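Local coordinates for archaeosine synthase (Pyrobaculum calidifontis, PDB 5K0P), which converts the nitrile of 7-cyano-7-deazaguanine in the D-loop of archaeal tRNA to a formamidine, using free ammonium, the last step of archaeosine biosynthesis, at residues Ser7-Glu18 with Ser29-Gly40; Glu47-Tyr55 with Asp68-Ala76. All coordinates share one frame; numbering follows the deposited sequence. Where two conformers were deposited one is given.

The two contacts illustrate how a T-fold subunit is built as two layers: contact 1 pairs the first two strands of the antiparallel sheet, and contact 2 joins the two helices that lie against it. Their centres are 10 Å apart and the layers touch directly. V32 CG2 meets L69 CD2 at 3.5 Å, V34 CG2 meets F48 CE1 at 3.6 Å, and the same ring reaches T15 CG2 through CE2 at 3.8 Å. Both contacts border residues of the substrate site shared between adjacent subunits: the side chain of L13 is about 3 Å from that of I45, F30 about 4 Å from H62, and F48 about 4 Å from L43.

Contact 1: residues Ser7-Glu18 with Ser29-Gly40; sequences SPSLVRLKTRGE and SFEVSVEYIPRG
Residues 10-18 and 29-37 run antiparallel, 4.6 Å apart at the closest approach of their axes, in an unbroken register from V11 opposite Y36 to E18 opposite S29. Eight backbone hydrogen bonds tie the hydrogen-bonded pairs V11-Y36, L13-V34, T15-V32 and G17-F30; the side chains of all but G17 share the face turned to the helices. There Y36 lies alongside V11, with CE1 3.6 Å from V11 CB, while its hydroxyl is hydrogen-bonded to the backbone N of L43. At the G17 end, F30 holds CG between its backbone N and carbonyl carbon (chi1 61°), which folds the ring back over the neighbouring strand. G17 CA sits over the ring face, 3.9 Å from its centroid, in a CH-pi contact that the missing side chain makes possible. H62 meets this ring edge-to-face, and replacing F30 by an alanine would probably leave both G17 and the H62 ring without their aromatic partner. On the other, polar face E35 OE2 is hydrogen-bonded to Y81 OH; a salt bridge from R12 to E35 OE1 is doubtful in detail, being improbably short and made by one of two R12 conformers. Beyond the V11-Y36 pair, a water donates to P8 O (2.6 Å) and P38 O (2.8 Å). Strand 10-20 also pairs with a strand of a second subunit, continuing the sheet across the interface as in the tunnel fold.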
loop_
_atom_site.group_PDB
_atom_site.type_symbol
_atom_site.label_atom_id
_atom_site.label_comp_id
_atom_site.label_asym_id
_atom_site.label_seq_id
_atom_site.Cartn_x
_atom_site.Cartn_y
_atom_site.Cartn_z
ATOM N N SER A 7 -13.251 2.663 33.215
ATOM C CA SER A 7 -12.858 3.446 32.058
ATOM C C SER A 7 -11.942 2.602 31.120
ATOM O O SER A 7 -11.539 1.495 31.451
ATOM C CB SER A 7 -12.247 4.781 32.511
ATOM O OG SER A 7 -11.046 4.523 33.159
ATOM N N PRO A 8 -11.690 3.097 29.901
ATOM C CA PRO A 8 -10.721 2.400 29.052
ATOM C C PRO A 8 -9.327 2.313 29.638
ATOM O O PRO A 8 -8.957 3.116 30.499
ATOM C CB PRO A 8 -10.671 3.248 27.793
ATOM C CG PRO A 8 -11.888 4.082 27.817
ATOM C CD PRO A 8 -12.301 4.245 29.233
ATOM N N SER A 9 -8.570 1.364 29.124
ATOM C CA SER A 9 -7.166 1.219 29.400
ATOM C C SER A 9 -6.286 2.226 28.666
ATOM O O SER A 9 -5.241 2.584 29.186
ATOM C CB SER A 9 -6.689 -0.201 29.044
ATOM O OG SER A 9 -7.476 -1.172 29.717
ATOM N N LEU A 10 -6.669 2.630 27.457
ATOM C CA LEU A 10 -5.856 3.498 26.604
ATOM C C LEU A 10 -6.802 4.140 25.586
ATOM O O LEU A 10 -7.700 3.481 25.080
ATOM C CB LEU A 10 -4.767 2.715 25.810
ATOM C CG LEU A 10 -3.723 3.554 25.102
ATOM C CD1 LEU A 10 -2.904 4.296 26.169
ATOM C CD2 LEU A 10 -2.749 2.724 24.314
ATOM N N VAL A 11 -6.616 5.424 25.340
ATOM C CA VAL A 11 -7.295 6.092 24.251
ATOM C C VAL A 11 -6.263 6.727 23.343
ATOM O O VAL A 11 -5.294 7.271 23.839
ATOM C CB VAL A 11 -8.242 7.173 24.799
ATOM C CG1 VAL A 11 -8.914 7.968 23.673
ATOM C CG2 VAL A 11 -9.308 6.607 25.696
ATOM N N ARG A 12 -6.491 6.625 22.032
ATOM C CA ARG A 12 -5.639 7.208 21.025
ATOM C C ARG A 12 -6.513 8.140 20.217
ATOM O O ARG A 12 -7.597 7.731 19.756
ATOM C CB ARG A 12 -4.986 6.128 20.156
ATOM C CG ARG A 12 -4.008 5.213 20.935
ATOM C CD ARG A 12 -3.130 4.222 20.096
ATOM N NE ARG A 12 -2.363 3.286 20.939
ATOM C CZ ARG A 12 -1.041 3.128 20.904
ATOM N NH1 ARG A 12 -0.468 2.324 21.729
ATOM N NH2 ARG A 12 -0.300 3.789 20.059
ATOM N N LEU A 13 -6.062 9.381 20.065
ATOM C CA LEU A 13 -6.770 10.376 19.206
ATOM C C LEU A 13 -5.845 10.921 18.183
ATOM O O LEU A 13 -4.682 11.121 18.480
ATOM C CB LEU A 13 -7.345 11.503 20.017
ATOM C CG LEU A 13 -8.107 11.054 21.210
ATOM C CD1 LEU A 13 -8.197 12.189 22.235
ATOM C CD2 LEU A 13 -9.466 10.529 20.782
ATOM N N LYS A 14 -6.332 11.159 16.966
ATOM C CA LYS A 14 -5.487 11.611 15.894
ATOM C C LYS A 14 -6.276 12.538 15.019
ATOM O O LYS A 14 -7.387 12.194 14.591
ATOM C CB LYS A 14 -5.017 10.438 15.045
ATOM C CG LYS A 14 -4.196 10.872 13.840
ATOM C CD LYS A 14 -3.723 9.712 12.904
ATOM C CE LYS A 14 -2.713 8.776 13.578
ATOM N NZ LYS A 14 -2.372 7.760 12.560
ATOM N N THR A 15 -5.705 13.697 14.719
ATOM C CA THR A 15 -6.415 14.645 13.863
ATOM C C THR A 15 -5.455 15.626 13.170
ATOM O O THR A 15 -4.244 15.580 13.389
ATOM C CB THR A 15 -7.554 15.357 14.643
ATOM O OG1 THR A 15 -8.432 15.965 13.694
ATOM C CG2 THR A 15 -7.017 16.453 15.550
ATOM N N ARG A 16 -5.975 16.499 12.308
ATOM C CA ARG A 16 -5.142 17.491 11.622
ATOM C C ARG A 16 -5.330 18.825 12.325
ATOM O O ARG A 16 -6.359 19.105 12.891
ATOM C CB ARG A 16 -5.494 17.625 10.119
ATOM C CG ARG A 16 -5.297 16.323 9.269
ATOM C CD ARG A 16 -3.880 16.112 8.668
ATOM N NE ARG A 16 -3.660 17.192 7.685
ATOM C CZ ARG A 16 -4.043 17.162 6.408
ATOM N NH1 ARG A 16 -4.605 16.073 5.900
ATOM N NH2 ARG A 16 -3.844 18.219 5.611
ATOM N N GLY A 17 -4.349 19.672 12.243
ATOM C CA GLY A 17 -4.465 21.019 12.781
ATOM C C GLY A 17 -3.569 21.980 12.012
ATOM O O GLY A 17 -2.933 21.586 11.027
ATOM N N GLU A 18 -3.527 23.233 12.479
ATOM C CA GLU A 18 -2.642 24.188 11.914
ATOM C C GLU A 18 -2.258 25.274 12.916
ATOM O O GLU A 18 -2.996 25.531 13.873
ATOM C CB GLU A 18 -3.177 24.777 10.578
ATOM C CG GLU A 18 -4.289 25.714 10.718
ATOM C CD GLU A 18 -4.730 26.357 9.398
ATOM O OE1 GLU A 18 -4.908 27.623 9.390
ATOM O OE2 GLU A 18 -4.959 25.601 8.418
ATOM N N SER A 29 0.863 23.551 8.751
ATOM C CA SER A 29 -0.100 22.478 8.860
ATOM C C SER A 29 0.499 21.238 9.587
ATOM O O SER A 29 1.660 21.044 9.559
ATOM C CB SER A 29 -0.608 22.225 7.441
ATOM O OG SER A 29 -1.447 21.088 7.409
ATOM N N PHE A 30 -0.266 20.514 10.382
ATOM C CA PHE A 30 0.199 19.367 11.107
ATOM C C PHE A 30 -0.805 18.260 11.272
ATOM O O PHE A 30 -2.007 18.468 11.146
ATOM C CB PHE A 30 0.812 19.730 12.493
ATOM C CG PHE A 30 -0.110 20.394 13.470
ATOM C CD1 PHE A 30 -0.878 19.676 14.284
ATOM C CD2 PHE A 30 -0.179 21.779 13.542
ATOM C CE1 PHE A 30 -1.718 20.276 15.210
ATOM C CE2 PHE A 30 -1.012 22.423 14.407
ATOM C CZ PHE A 30 -1.802 21.672 15.291
ATOM N N GLU A 31 -0.266 17.065 11.579
ATOM C CA GLU A 31 -1.041 16.012 12.105
ATOM C C GLU A 31 -0.638 15.795 13.590
ATOM O O GLU A 31 0.509 15.708 13.923
ATOM C CB GLU A 31 -0.794 14.751 11.212
ATOM C CG GLU A 31 -1.741 13.641 11.646
ATOM C CD GLU A 31 -1.327 12.259 11.173
ATOM O OE1 GLU A 31 -0.341 11.651 11.756
ATOM O OE2 GLU A 31 -2.037 11.785 10.252
ATOM N N VAL A 32 -1.602 15.672 14.466
ATOM C CA VAL A 32 -1.336 15.457 15.878
ATOM C C VAL A 32 -1.978 14.184 16.350
ATOM O O VAL A 32 -3.148 13.897 15.998
ATOM C CB VAL A 32 -1.745 16.667 16.720
ATOM C CG1 VAL A 32 -3.242 17.020 16.586
ATOM C CG2 VAL A 32 -1.425 16.426 18.207
ATOM N N SER A 33 -1.204 13.412 17.101
ATOM C CA SER A 33 -1.648 12.116 17.696
ATOM C C SER A 33 -1.506 12.284 19.202
ATOM O O SER A 33 -0.466 12.725 19.635
ATOM C CB SER A 33 -0.757 10.957 17.234
ATOM O OG SER A 33 -0.959 10.754 15.868
ATOM N N VAL A 34 -2.558 11.981 19.967
ATOM C CA VAL A 34 -2.452 11.932 21.421
ATOM C C VAL A 34 -2.861 10.575 21.914
ATOM O O VAL A 34 -3.889 9.982 21.474
ATOM C CB VAL A 34 -3.273 13.064 22.048
ATOM C CG1 VAL A 34 -3.201 13.085 23.551
ATOM C CG2 VAL A 34 -2.804 14.372 21.448
ATOM N N GLU A 35 -2.099 10.074 22.878
ATOM C CA GLU A 35 -2.473 8.799 23.480
ATOM C C GLU A 35 -2.370 8.980 24.961
ATOM O O GLU A 35 -1.461 9.671 25.423
ATOM C CB GLU A 35 -1.633 7.761 22.769
ATOM C CG GLU A 35 -0.824 6.856 23.540
ATOM C CD GLU A 35 0.103 5.953 22.723
ATOM O OE1 GLU A 35 -0.090 5.702 21.483
ATOM O OE2 GLU A 35 1.027 5.490 23.429
ATOM N N TYR A 36 -3.360 8.510 25.694
ATOM C CA TYR A 36 -3.370 8.595 27.148
ATOM C C TYR A 36 -4.127 7.500 27.882
ATOM O O TYR A 36 -4.963 6.828 27.317
ATOM C CB TYR A 36 -3.922 9.992 27.563
ATOM C CG TYR A 36 -5.394 10.124 27.437
ATOM C CD1 TYR A 36 -5.955 10.342 26.211
ATOM C CD2 TYR A 36 -6.233 9.992 28.562
ATOM C CE1 TYR A 36 -7.360 10.447 26.086
ATOM C CE2 TYR A 36 -7.641 10.096 28.453
ATOM C CZ TYR A 36 -8.193 10.310 27.208
ATOM O OH TYR A 36 -9.594 10.342 27.045
ATOM N N ILE A 37 -3.812 7.319 29.174
ATOM C CA ILE A 37 -4.543 6.384 30.026
ATOM C C ILE A 37 -5.470 7.181 30.887
ATOM O O ILE A 37 -4.993 8.013 31.696
ATOM C CB ILE A 37 -3.619 5.574 30.932
ATOM C CG1 ILE A 37 -2.704 4.765 30.061
ATOM C CG2 ILE A 37 -4.433 4.622 31.885
ATOM C CD1 ILE A 37 -1.699 3.972 30.810
ATOM N N PRO A 38 -6.799 6.939 30.755
ATOM C CA PRO A 38 -7.761 7.632 31.594
ATOM C C PRO A 38 -7.598 7.182 33.024
ATOM O O PRO A 38 -7.218 5.995 33.253
ATOM C CB PRO A 38 -9.115 7.147 31.059
ATOM C CG PRO A 38 -8.842 6.750 29.649
ATOM C CD PRO A 38 -7.465 6.141 29.710
ATOM N N ARG A 39 -7.850 8.141 33.957
ATOM C CA ARG A 39 -8.073 7.854 35.373
ATOM C C ARG A 39 -9.370 8.522 35.830
ATOM O O ARG A 39 -9.386 9.688 36.291
ATOM C CB ARG A 39 -6.901 8.311 36.276
ATOM C CG ARG A 39 -7.163 7.858 37.739
ATOM C CD ARG A 39 -6.332 8.555 38.822
ATOM N NE ARG A 39 -4.920 8.155 38.819
ATOM C CZ ARG A 39 -3.867 8.874 38.376
ATOM N NH1 ARG A 39 -2.645 8.324 38.441
ATOM N NH2 ARG A 39 -3.986 10.113 37.869
ATOM N N GLY A 40 -10.471 7.820 35.683
ATOM C CA GLY A 40 -11.787 8.440 35.957
ATOM C C GLY A 40 -12.205 9.755 35.265
ATOM O O GLY A 40 -13.149 10.447 35.731
HETATM O O HOH W 1 -7.769 3.247 32.864
HETATM O O HOH W 2 -3.811 20.754 8.515
#

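Contact 2: residues Glu47-Tyr55 with Asp68-Ala76; sequences EFKKMVDSY and DLLEKVKAA
M51, Y55 and L69 dominate the meeting of 47-55 with 68-76, the antiparallel helix pair that covers one face of the T-fold sheet. The short helix axes approach to 10.7 Å at 150°, and M51 fits as a knob into the hole formed by L69, K72, V73 and A76. Its chain is fully extended beyond CG, carrying SD past K72 CB, the two chains running in opposite directions, and across V73, whose CG2 is 4.0 Å from M51 SD, while CE ends 3.8 Å from A76 CB. Nearer the start of its side chain, M51 CB meets L69 CD1 at 3.8 Å. The other branch of L69, CD2, turns toward V52 CG2 and the F48 ring, and this leucine also rests on V32 and V84 of the sheet, so it belongs to both helix packing and the core beneath. Y55 follows the first helix and reaches back to the second. K72 comes from the opposite direction, its aliphatic CD 3.3 Å from Y55 OH, and its chain bends at the end so that NZ makes a weak hydrogen bond to S54 OG. That serine oxygen donates to M51 O and lies over the centre of one Y55 ring face. The buried tyrosine's hydroxyl finds its acceptor in D68: Y55 OH donates to D68 OD2 at 2.7 Å, arriving on the anti side, 23° out of the carboxylate plane.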
loop_
_atom_site.group_PDB
_atom_site.type_symbol
_atom_site.label_atom_id
_atom_site.label_comp_id
_atom_site.label_asym_id
_atom_site.label_seq_id
_atom_site.Cartn_x
_atom_site.Cartn_y
_atom_site.Cartn_z
ATOM N N GLU A 47 -13.815 18.335 23.176
ATOM C CA GLU A 47 -12.870 19.164 23.943
ATOM C C GLU A 47 -11.479 19.022 23.362
ATOM O O GLU A 47 -10.788 20.037 23.160
ATOM C CB GLU A 47 -12.897 18.822 25.418
ATOM C CG GLU A 47 -12.221 19.884 26.257
ATOM C CD GLU A 47 -12.133 19.621 27.787
ATOM O OE1 GLU A 47 -12.844 18.768 28.381
ATOM O OE2 GLU A 47 -11.325 20.325 28.429
ATOM N N PHE A 48 -11.079 17.789 23.032
ATOM C CA PHE A 48 -9.837 17.611 22.272
ATOM C C PHE A 48 -9.716 18.446 20.941
ATOM O O PHE A 48 -8.719 19.140 20.730
ATOM C CB PHE A 48 -9.570 16.111 22.013
ATOM C CG PHE A 48 -8.405 15.870 21.143
ATOM C CD1 PHE A 48 -7.085 16.157 21.612
ATOM C CD2 PHE A 48 -8.571 15.412 19.833
ATOM C CE1 PHE A 48 -5.995 15.909 20.814
ATOM C CE2 PHE A 48 -7.444 15.169 19.067
ATOM C CZ PHE A 48 -6.176 15.405 19.555
ATOM N N LYS A 49 -10.728 18.353 20.075
ATOM C CA LYS A 49 -10.713 19.093 18.854
ATOM C C LYS A 49 -10.630 20.643 19.098
ATOM O O LYS A 49 -9.956 21.352 18.390
ATOM C CB LYS A 49 -11.946 18.812 18.110
ATOM C CG LYS A 49 -12.057 19.693 16.902
ATOM C CD LYS A 49 -13.210 19.217 16.066
ATOM C CE LYS A 49 -13.022 19.439 14.560
ATOM N NZ LYS A 49 -12.622 20.789 14.123
ATOM N N LYS A 50 -11.351 21.161 20.073
ATOM C CA LYS A 50 -11.176 22.626 20.442
ATOM C C LYS A 50 -9.682 22.927 20.875
ATOM O O LYS A 50 -9.099 23.979 20.553
ATOM C CB LYS A 50 -12.159 23.130 21.548
ATOM C CG LYS A 50 -13.655 22.874 21.403
ATOM C CD LYS A 50 -14.398 23.392 20.122
ATOM C CE LYS A 50 -14.635 22.417 18.874
ATOM N NZ LYS A 50 -15.067 20.929 18.993
ATOM N N MET A 51 -9.079 22.051 21.675
ATOM C CA MET A 51 -7.668 22.262 22.066
ATOM C C MET A 51 -6.790 22.378 20.816
ATOM O O MET A 51 -6.013 23.310 20.677
ATOM C CB MET A 51 -7.166 21.111 22.910
ATOM C CG MET A 51 -7.761 21.008 24.320
ATOM S SD MET A 51 -7.097 19.521 25.106
ATOM C CE MET A 51 -7.938 19.668 26.676
ATOM N N VAL A 52 -7.001 21.482 19.865
ATOM C CA VAL A 52 -6.177 21.453 18.706
ATOM C C VAL A 52 -6.484 22.708 17.833
ATOM O O VAL A 52 -5.546 23.299 17.337
ATOM C CB VAL A 52 -6.406 20.180 17.852
ATOM C CG1 VAL A 52 -5.673 20.255 16.551
ATOM C CG2 VAL A 52 -5.924 18.931 18.628
ATOM N N ASP A 53 -7.763 23.018 17.608
ATOM C CA ASP A 53 -8.111 24.196 16.823
ATOM C C ASP A 53 -7.678 25.493 17.484
ATOM O O ASP A 53 -7.626 26.485 16.820
ATOM C CB ASP A 53 -9.613 24.260 16.527
ATOM C CG ASP A 53 -10.048 23.193 15.540
ATOM O OD1 ASP A 53 -9.187 22.656 14.853
ATOM O OD2 ASP A 53 -11.217 22.820 15.461
ATOM N N SER A 54 -7.389 25.483 18.781
ATOM C CA SER A 54 -6.994 26.731 19.421
ATOM C C SER A 54 -5.776 27.348 18.808
ATOM O O SER A 54 -5.564 28.540 18.983
ATOM C CB SER A 54 -6.773 26.566 20.933
ATOM O OG SER A 54 -5.653 25.734 21.216
ATOM N N TYR A 55 -4.942 26.551 18.148
ATOM C CA TYR A 55 -3.650 27.015 17.601
ATOM C C TYR A 55 -3.783 27.707 16.216
ATOM O O TYR A 55 -2.822 28.291 15.702
ATOM C CB TYR A 55 -2.630 25.842 17.533
ATOM C CG TYR A 55 -2.339 25.224 18.871
ATOM C CD1 TYR A 55 -1.557 25.862 19.781
ATOM C CD2 TYR A 55 -2.855 23.955 19.218
ATOM C CE1 TYR A 55 -1.351 25.302 21.057
ATOM C CE2 TYR A 55 -2.693 23.424 20.464
ATOM C CZ TYR A 55 -1.913 24.063 21.391
ATOM O OH TYR A 55 -1.714 23.461 22.655
ATOM N N ASP A 68 2.754 22.191 24.780
ATOM C CA ASP A 68 1.599 22.961 25.223
ATOM C C ASP A 68 0.326 22.097 25.233
ATOM O O ASP A 68 -0.447 22.144 26.179
ATOM C CB ASP A 68 1.400 24.198 24.345
ATOM C CG ASP A 68 0.407 25.128 24.917
ATOM O OD1 ASP A 68 0.662 25.663 26.005
ATOM O OD2 ASP A 68 -0.636 25.282 24.318
ATOM N N LEU A 69 0.135 21.311 24.186
ATOM C CA LEU A 69 -1.032 20.460 24.063
ATOM C C LEU A 69 -0.966 19.359 25.148
ATOM O O LEU A 69 -1.972 19.030 25.716
ATOM C CB LEU A 69 -1.141 19.877 22.619
ATOM C CG LEU A 69 -2.357 18.948 22.317
ATOM C CD1 LEU A 69 -3.668 19.664 22.623
ATOM C CD2 LEU A 69 -2.385 18.472 20.850
ATOM N N LEU A 70 0.200 18.816 25.439
ATOM C CA LEU A 70 0.370 17.873 26.597
ATOM C C LEU A 70 -0.104 18.428 27.886
ATOM O O LEU A 70 -0.833 17.734 28.682
ATOM C CB LEU A 70 1.822 17.457 26.723
ATOM C CG LEU A 70 2.040 16.398 27.798
ATOM C CD1 LEU A 70 2.714 15.159 27.274
ATOM C CD2 LEU A 70 2.894 16.970 28.886
ATOM N N GLU A 71 0.276 19.708 28.084
ATOM C CA GLU A 71 -0.082 20.423 29.293
ATOM C C GLU A 71 -1.572 20.663 29.295
ATOM O O GLU A 71 -2.156 20.494 30.372
ATOM C CB GLU A 71 0.737 21.690 29.543
ATOM C CG GLU A 71 2.159 21.413 30.064
ATOM C CD GLU A 71 2.229 20.486 31.356
ATOM O OE1 GLU A 71 1.466 20.600 32.378
ATOM O OE2 GLU A 71 3.094 19.590 31.356
ATOM N N LYS A 72 -2.195 20.953 28.134
ATOM C CA LYS A 72 -3.638 21.067 28.089
ATOM C C LYS A 72 -4.376 19.810 28.483
ATOM O O LYS A 72 -5.386 19.861 29.250
ATOM C CB LYS A 72 -4.113 21.475 26.717
ATOM C CG LYS A 72 -3.977 22.958 26.554
ATOM C CD LYS A 72 -3.842 23.327 25.112
ATOM C CE LYS A 72 -3.654 24.822 24.969
ATOM N NZ LYS A 72 -4.939 25.317 24.531
ATOM N N VAL A 73 -3.888 18.679 27.960
ATOM C CA VAL A 73 -4.534 17.398 28.218
ATOM C C VAL A 73 -4.315 16.983 29.680
ATOM O O VAL A 73 -5.229 16.494 30.309
ATOM C CB VAL A 73 -4.057 16.284 27.269
ATOM C CG1 VAL A 73 -4.703 14.931 27.652
ATOM C CG2 VAL A 73 -4.384 16.656 25.840
ATOM N N LYS A 74 -3.142 17.212 30.220
ATOM C CA LYS A 74 -2.924 16.841 31.597
ATOM C C LYS A 74 -3.807 17.657 32.497
ATOM O O LYS A 74 -4.323 17.130 33.505
ATOM C CB LYS A 74 -1.499 17.080 32.034
ATOM C CG LYS A 74 -0.557 15.972 31.650
ATOM C CD LYS A 74 0.880 16.377 31.840
ATOM C CE LYS A 74 1.280 16.595 33.305
ATOM N NZ LYS A 74 1.387 15.235 33.890
ATOM N N ALA A 75 -3.985 18.934 32.168
ATOM C CA ALA A 75 -4.810 19.773 33.004
ATOM C C ALA A 75 -6.293 19.385 32.960
ATOM O O ALA A 75 -6.953 19.414 34.007
ATOM C CB ALA A 75 -4.619 21.270 32.694
ATOM N N ALA A 76 -6.806 19.017 31.782
ATOM C CA ALA A 76 -8.176 18.574 31.650
ATOM C C ALA A 76 -8.488 17.238 32.351
ATOM O O ALA A 76 -9.549 17.131 32.932
ATOM C CB ALA A 76 -8.562 18.479 30.187
#